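Local coordinates for protein putative short-chain dehydrogenase/reductase (Corynebacterium glutamicum, PDB 3E9N) that is of unproven function but, as a member of the short-chain dehydrogenase/reductase family, is probably an NAD(P)-dependent oxidoreductase, possibly an acetoacetyl-CoA reductase, at residues Asp56-Val61 with Leu103-Ile108; Ala8-Ala13 with Ile19-Asp24; Gly126-Ile131 with Asp158-Glu163. All coordinates share one frame; numbering follows the deposited sequence. Where two conformers were deposited one is given.

Contact 1. Residues Asp56-Val61 with Leu103-Ile108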
# COMPACT_ATOMS: atom_id res chain seq x y z
N ASP A 56 17.27 -26.01 15.70
CA ASP A 56 16.68 -26.22 14.39
C ASP A 56 15.31 -25.62 14.66
O ASP A 56 14.48 -26.23 15.31
CB ASP A 56 16.61 -27.74 14.14
CG ASP A 56 15.72 -28.13 12.95
OD1 ASP A 56 14.90 -27.31 12.47
OD2 ASP A 56 15.81 -29.32 12.53
N ILE A 57 15.11 -24.38 14.22
CA ILE A 57 14.05 -23.57 14.77
C ILE A 57 12.64 -24.01 14.30
O ILE A 57 11.69 -24.10 15.10
CB ILE A 57 14.31 -22.09 14.53
CG1 ILE A 57 13.35 -21.27 15.39
CG2 ILE A 57 14.24 -21.76 13.02
CD1 ILE A 57 13.60 -19.77 15.31
N VAL A 58 12.53 -24.34 13.02
CA VAL A 58 11.22 -24.77 12.50
C VAL A 58 10.79 -26.02 13.27
O VAL A 58 9.66 -26.09 13.79
CB VAL A 58 11.29 -25.14 11.00
CG1 VAL A 58 10.02 -25.80 10.60
CG2 VAL A 58 11.61 -23.93 10.11
N LYS A 59 11.70 -26.99 13.37
CA LYS A 59 11.39 -28.22 14.08
C LYS A 59 10.99 -27.92 15.53
O LYS A 59 9.90 -28.32 15.98
CB LYS A 59 12.55 -29.22 13.99
N GLU A 60 11.84 -27.20 16.25
CA GLU A 60 11.51 -26.86 17.64
C GLU A 60 10.24 -26.01 17.80
O GLU A 60 9.31 -26.40 18.52
CB GLU A 60 12.75 -26.33 18.39
CG GLU A 60 13.85 -27.41 18.47
CD GLU A 60 15.28 -26.89 18.65
OE1 GLU A 60 16.21 -27.45 18.00
OE2 GLU A 60 15.48 -25.93 19.44
N VAL A 61 10.13 -24.88 17.09
CA VAL A 61 8.93 -24.05 17.27
C VAL A 61 7.62 -24.69 16.78
O VAL A 61 6.58 -24.65 17.46
CB VAL A 61 9.12 -22.64 16.63
CG1 VAL A 61 7.85 -21.78 16.72
CG2 VAL A 61 10.33 -21.92 17.28
N LEU A 103 7.51 -20.42 3.94
CA LEU A 103 6.40 -20.00 4.78
C LEU A 103 6.62 -20.47 6.18
O LEU A 103 6.27 -19.75 7.11
CB LEU A 103 5.07 -20.56 4.29
CG LEU A 103 4.64 -19.90 3.00
CD1 LEU A 103 3.31 -20.47 2.48
CD2 LEU A 103 4.56 -18.41 3.21
N ASP A 104 7.14 -21.68 6.36
CA ASP A 104 7.37 -22.19 7.72
C ASP A 104 8.31 -21.22 8.45
O ASP A 104 8.02 -20.68 9.51
CB ASP A 104 8.04 -23.57 7.70
CG ASP A 104 7.05 -24.71 7.55
OD1 ASP A 104 7.50 -25.87 7.36
OD2 ASP A 104 5.82 -24.45 7.59
N LEU A 105 9.44 -20.98 7.82
CA LEU A 105 10.47 -20.23 8.48
C LEU A 105 10.19 -18.73 8.56
O LEU A 105 10.47 -18.14 9.58
CB LEU A 105 11.80 -20.50 7.82
CG LEU A 105 12.99 -19.89 8.53
CD1 LEU A 105 13.06 -20.43 9.95
CD2 LEU A 105 14.26 -20.25 7.73
N ASN A 106 9.64 -18.11 7.50
CA ASN A 106 9.46 -16.64 7.46
C ASN A 106 8.14 -16.11 8.08
O ASN A 106 8.00 -14.93 8.42
CB ASN A 106 9.57 -16.10 6.03
CG ASN A 106 10.87 -16.48 5.33
OD1 ASN A 106 11.89 -16.73 5.97
ND2 ASN A 106 10.86 -16.47 3.98
N VAL A 107 7.15 -17.00 8.23
CA VAL A 107 5.83 -16.55 8.64
C VAL A 107 5.33 -17.37 9.83
O VAL A 107 4.96 -16.80 10.86
CB VAL A 107 4.82 -16.66 7.49
CG1 VAL A 107 3.46 -16.18 7.91
CG2 VAL A 107 5.32 -15.89 6.27
N ILE A 108 5.33 -18.71 9.73
CA ILE A 108 4.70 -19.49 10.80
C ILE A 108 5.51 -19.50 12.11
O ILE A 108 4.98 -19.25 13.18
CB ILE A 108 4.27 -20.90 10.34
CG1 ILE A 108 3.43 -20.83 9.05
CG2 ILE A 108 3.45 -21.53 11.45
CD1 ILE A 108 3.18 -22.20 8.27
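Leu103 O, on the helical turn that presents Asp104 and Leu105 to Ile57 and Val58, accepts two backbone hydrogen bonds. One comes from Val107 N at 3.1 Å and the other from Ile108 N at 3.0 Å, the latter marking a wider, pi-type turn at 104-108. No hydrogen bond crosses to 56-61, so the contact rests on apolar packing that buries 175 Å². Val58 and Leu105 cover the most surface, and Leu105 makes its nearest contacts through one branch, CD1. Its chi1 of -173° turns CG away from the backbone N, and chi2 of 59° then brings CD1 to the other helix. There CD1 meets Ile57 CG2 at 3.5 Å. The same methyl lies 3.8 Å from Val58 CG2, so a single leucine branch is shared by two consecutive residues. Val58 divides its own methyls: CG2 goes to Leu105, while CG1 lies 4.1 Å from Asp104 OD1, a loose approach of a methyl to a carboxylate oxygen. In each of the three pairs the side chains cross at about a right angle. The axes of 57-61 and 103-108 approach to 10.0 Å and cross at 62°. At the start of 57-61, Asp56 occupies the N-cap position, its OD1 taking a weak bond from Lys59 N. Asp56 N in turn donates to Glu60 OE1 at 2.9 Å, reaching it from above the carboxylate plane. Elsewhere on 103-108, Leu103 and Val107 touch helix 144-164, and both also pack on a second subunit, Leu103 on its Ile108 and Val107 on its Trp99. Helix 57-63, which follows strand 50-54 of the Rossmann sheet, leans on helix 95-124, and the packing continues where Ile57 and Val58 touch Val109 and where Asp104 and Ile108 touch Leu62.

Contact 2. Residues Ala8-Ala13 with Ile19-Asp24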
# COMPACT_ATOMS: atom_id res chain seq x y z
N ALA A 8 16.40 -10.44 26.00
CA ALA A 8 16.27 -10.42 24.56
C ALA A 8 16.31 -11.84 24.02
O ALA A 8 17.09 -12.67 24.51
CB ALA A 8 17.43 -9.62 23.94
N VAL A 9 15.49 -12.11 23.00
CA VAL A 9 15.58 -13.37 22.23
C VAL A 9 15.74 -13.02 20.74
O VAL A 9 14.97 -12.24 20.18
CB VAL A 9 14.29 -14.20 22.38
CG1 VAL A 9 14.33 -15.44 21.46
CG2 VAL A 9 14.07 -14.58 23.80
N VAL A 10 16.74 -13.61 20.09
CA VAL A 10 17.06 -13.30 18.71
C VAL A 10 17.23 -14.60 17.95
O VAL A 10 18.14 -15.39 18.28
CB VAL A 10 18.39 -12.52 18.63
CG1 VAL A 10 18.79 -12.31 17.17
CG2 VAL A 10 18.34 -11.21 19.41
N THR A 11 16.38 -14.81 16.93
CA THR A 11 16.51 -15.93 15.99
C THR A 11 17.40 -15.56 14.81
O THR A 11 17.67 -14.38 14.53
CB THR A 11 15.14 -16.47 15.49
OG1 THR A 11 14.44 -15.48 14.71
CG2 THR A 11 14.24 -16.93 16.66
N GLY A 12 17.91 -16.57 14.12
CA GLY A 12 18.83 -16.32 13.01
C GLY A 12 20.09 -15.67 13.55
O GLY A 12 20.76 -14.89 12.84
N ALA A 13 20.44 -16.00 14.79
CA ALA A 13 21.51 -15.30 15.49
C ALA A 13 22.90 -15.51 14.89
O ALA A 13 23.84 -14.77 15.25
CB ALA A 13 21.53 -15.68 16.97
N ILE A 19 24.13 -11.77 14.12
CA ILE A 19 25.37 -11.50 14.84
C ILE A 19 25.47 -10.04 15.27
O ILE A 19 25.74 -9.76 16.46
CB ILE A 19 26.61 -11.89 14.02
CG1 ILE A 19 26.69 -13.43 13.90
CG2 ILE A 19 27.92 -11.30 14.65
CD1 ILE A 19 27.51 -13.94 12.67
N GLU A 20 25.26 -9.11 14.34
CA GLU A 20 25.32 -7.69 14.70
C GLU A 20 24.21 -7.33 15.71
O GLU A 20 24.43 -6.51 16.61
CB GLU A 20 25.28 -6.77 13.48
CG GLU A 20 26.44 -6.91 12.49
CD GLU A 20 27.79 -6.65 13.13
OE1 GLU A 20 28.74 -7.38 12.78
OE2 GLU A 20 27.91 -5.77 14.01
N ILE A 21 23.03 -7.93 15.57
CA ILE A 21 21.93 -7.64 16.49
C ILE A 21 22.28 -8.17 17.90
O ILE A 21 22.07 -7.49 18.92
CB ILE A 21 20.58 -8.22 16.00
CG1 ILE A 21 20.16 -7.50 14.71
CG2 ILE A 21 19.52 -8.17 17.11
CD1 ILE A 21 19.04 -8.18 13.90
N VAL A 22 22.85 -9.36 17.97
CA VAL A 22 23.23 -9.89 19.29
C VAL A 22 24.28 -9.02 19.96
O VAL A 22 24.16 -8.73 21.16
CB VAL A 22 23.75 -11.36 19.24
CG1 VAL A 22 24.41 -11.69 20.56
CG2 VAL A 22 22.59 -12.33 18.93
N LYS A 23 25.30 -8.59 19.20
CA LYS A 23 26.34 -7.74 19.81
C LYS A 23 25.71 -6.44 20.31
O LYS A 23 26.08 -5.95 21.36
CB LYS A 23 27.53 -7.46 18.85
CG LYS A 23 28.01 -8.66 18.06
CD LYS A 23 29.49 -8.60 17.54
CE LYS A 23 29.74 -7.33 16.72
NZ LYS A 23 30.53 -7.57 15.46
N ASP A 24 24.74 -5.88 19.58
CA ASP A 24 24.17 -4.59 20.01
C ASP A 24 23.36 -4.71 21.28
O ASP A 24 23.54 -3.92 22.20
CB ASP A 24 23.31 -3.93 18.92
CG ASP A 24 22.70 -2.62 19.37
OD1 ASP A 24 23.40 -1.61 19.25
OD2 ASP A 24 21.54 -2.53 19.84
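Val10 and Ala13 of 8-13 pack against Ile21 and Val22 of 19-24 within the first beta-alpha-beta unit of the Rossmann fold, where strand 7-11 turns through a glycine-rich loop into helix 16-25. The sequence of this loop fits the TGxxxGxG motif of the family, which in relatives lies against the dinucleotide cofactor; Gly12, with its positive phi of 64°, belongs to it. The two segments bury 214 Å² between them, and the contacts between side chains are apolar. Val10 sends its two methyls to different residues of the helix: CG2 reaches Ile21 CG2 at 4.0 Å, and CG1 reaches Val22 CG2 at 4.2 Å. Val22 CG2 also lies 4.0 Å from Ala13 CB, so this one methyl bridges strand and loop. Outside the two segments, Val22 also touches Val31 and Ala33 of strand 30-35, and Ile21 touches Val80 and Ile210 of helix 203-214. Among polar groups, none bonds across the two segments. Within the helix, Lys23 NZ forms a salt bridge with Glu20 OE1 at 3.2 Å, meeting it on the syn side. At the loop end, Ala13 O approaches Ile19 N with too poor an angle for a hydrogen bond, and Ile19 CG1 lies 3.4 Å from that same Ala13 O.

Contact 3. Residues Gly126-Ile131 with Asp158-Glu163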
# COMPACT_ATOMS: atom_id res chain seq x y z
N GLY A 126 7.04 -6.07 26.13
CA GLY A 126 8.20 -6.12 25.23
C GLY A 126 7.96 -5.64 23.82
O GLY A 126 6.84 -5.25 23.41
N CYS A 127 9.03 -5.66 23.05
CA CYS A 127 9.01 -5.27 21.64
C CYS A 127 9.27 -6.48 20.79
O CYS A 127 10.24 -7.20 21.06
CB CYS A 127 10.15 -4.31 21.36
SG CYS A 127 9.98 -2.80 22.18
N VAL A 128 8.44 -6.69 19.77
CA VAL A 128 8.61 -7.76 18.81
C VAL A 128 8.99 -7.12 17.47
O VAL A 128 8.26 -6.29 16.94
CB VAL A 128 7.31 -8.66 18.66
CG1 VAL A 128 7.54 -9.79 17.61
CG2 VAL A 128 6.94 -9.28 19.97
N ILE A 129 10.14 -7.48 16.94
CA ILE A 129 10.56 -6.90 15.71
C ILE A 129 10.71 -7.97 14.66
O ILE A 129 11.39 -8.97 14.90
CB ILE A 129 11.88 -6.15 15.89
CG1 ILE A 129 11.66 -4.96 16.84
CG2 ILE A 129 12.37 -5.66 14.51
CD1 ILE A 129 12.85 -4.58 17.65
N TYR A 130 10.07 -7.79 13.51
CA TYR A 130 10.21 -8.72 12.36
C TYR A 130 11.16 -8.13 11.34
O TYR A 130 11.09 -6.91 11.07
CB TYR A 130 8.85 -8.96 11.72
CG TYR A 130 7.76 -9.49 12.65
CD1 TYR A 130 7.63 -10.83 12.89
CD2 TYR A 130 6.84 -8.62 13.26
CE1 TYR A 130 6.61 -11.30 13.73
CE2 TYR A 130 5.83 -9.07 14.09
CZ TYR A 130 5.71 -10.40 14.32
OH TYR A 130 4.74 -10.88 15.18
N ILE A 131 12.08 -8.95 10.81
CA ILE A 131 12.92 -8.52 9.71
C ILE A 131 12.31 -9.10 8.49
O ILE A 131 12.32 -10.31 8.32
CB ILE A 131 14.33 -9.06 9.77
CG1 ILE A 131 14.94 -8.84 11.14
CG2 ILE A 131 15.22 -8.35 8.73
CD1 ILE A 131 15.34 -7.48 11.36
N ASP A 158 1.19 -6.50 11.31
CA ASP A 158 0.14 -5.51 11.51
C ASP A 158 -1.04 -5.99 12.32
O ASP A 158 -1.60 -5.22 13.09
CB ASP A 158 -0.35 -4.91 10.16
CG ASP A 158 0.76 -4.08 9.43
OD1 ASP A 158 1.69 -3.60 10.12
OD2 ASP A 158 0.74 -3.93 8.17
N ALA A 159 -1.46 -7.24 12.14
CA ALA A 159 -2.68 -7.72 12.87
C ALA A 159 -2.32 -8.08 14.32
O ALA A 159 -3.12 -7.92 15.25
CB ALA A 159 -3.29 -8.89 12.20
N PHE A 160 -1.10 -8.57 14.47
CA PHE A 160 -0.52 -8.87 15.77
C PHE A 160 -0.41 -7.59 16.60
O PHE A 160 -0.85 -7.53 17.77
CB PHE A 160 0.86 -9.51 15.57
CG PHE A 160 1.48 -10.02 16.83
CD1 PHE A 160 0.92 -11.08 17.51
CD2 PHE A 160 2.62 -9.41 17.36
CE1 PHE A 160 1.49 -11.54 18.69
CE2 PHE A 160 3.20 -9.88 18.54
CZ PHE A 160 2.66 -10.94 19.21
N ARG A 161 0.20 -6.56 15.99
CA ARG A 161 0.27 -5.23 16.60
C ARG A 161 -1.07 -4.78 17.12
O ARG A 161 -1.14 -4.35 18.26
CB ARG A 161 0.86 -4.17 15.63
CG ARG A 161 0.88 -2.74 16.20
CD ARG A 161 1.41 -1.74 15.22
NE ARG A 161 2.73 -2.12 14.73
CZ ARG A 161 2.94 -2.58 13.50
NH1 ARG A 161 1.91 -2.69 12.65
NH2 ARG A 161 4.18 -2.88 13.11
N LYS A 162 -2.12 -4.91 16.32
CA LYS A 162 -3.47 -4.46 16.74
C LYS A 162 -4.02 -5.34 17.84
O LYS A 162 -4.67 -4.86 18.75
CB LYS A 162 -4.49 -4.46 15.59
CG LYS A 162 -4.17 -3.61 14.35
CD LYS A 162 -5.04 -4.06 13.12
CE LYS A 162 -4.65 -5.52 12.64
NZ LYS A 162 -5.07 -5.95 11.22
N GLU A 163 -3.78 -6.65 17.74
CA GLU A 163 -4.16 -7.54 18.81
C GLU A 163 -3.49 -7.20 20.15
O GLU A 163 -4.08 -7.39 21.20
CB GLU A 163 -3.84 -8.98 18.44
CG GLU A 163 -4.95 -9.73 17.73
CD GLU A 163 -4.61 -11.19 17.48
OE1 GLU A 163 -3.44 -11.59 17.70
OE2 GLU A 163 -5.50 -11.95 17.04
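Strand 127-131 and helix segment 158-163 keep a wide backbone spacing, 9.0 Å between Val128 CA and Arg161 CA and 10.6 Å between Tyr130 CA and Asp158 CA, and the gap is crossed by Val128 and Tyr130 reaching for Phe160. All three point their CB atoms at the opposite segment. In Phe160 a trans chi1 of -173° sets the ring beside the carbonyl carbon and carries it from its helix over to the strand. The closest approach is made by Tyr130 OH, 3.4 Å from Phe160 CD2. Seen from the tyrosine, that carbon sits at the ring edge, near the ring plane; the side chains cross at about a right angle. Val128 uses one methyl, CG2, placed 4.0 Å from Phe160 CE2. That methyl meets the phenylalanine ring at its edge, whereas Tyr130 OH comes in obliquely, and no hydrogen bond spans the two segments. In the Rossmann fold of this family, strand 127-131, helix 144-164 and the neighbouring parallel strand 170-176 form a beta-alpha-beta crossover, and this contact seats the later half of the connecting helix on the first of the two strands. Val171 of the second strand touches both Tyr130 and Phe160, while Tyr130 and Val128 also lean on Ser114 of helix 95-124. Phe160 packs in addition on Thr144 of a second subunit. On the helix itself, one turn holds an Asp158-Arg161 salt bridge, Arg161 NH1 donating to Asp158 OD1 at 2.7 Å. The oxygen is taken on its anti side and lies within 2° of the guanidinium plane. Asp158 OD2 has a second partner in Arg154, and Arg161 NE donates to Val171 O, tying the guanidinium group to the adjacent strand.

Contacts 2 and 3 seat helices on the parallel Rossmann sheet, on opposite sides of the chain's centre, while contact 1 packs two helices together; the centres of the three are 17 to 18 Å apart. Contacts 1 and 2 touch directly: Ile57 CD1 lies 3.2 Å from Thr11 CG2, so the helix after strand 50-54 meets Thr11 of segment 8-13. Contact 3 touches neither, its nearest atoms being about 6 Å from contact 1 and about 5 Å from contact 2. Contacts 1 and 3 both border the second subunit. By analogy with relatives, contact 2 would border the cofactor site, while contact 3 involves the helix that carries the YxxxK motif.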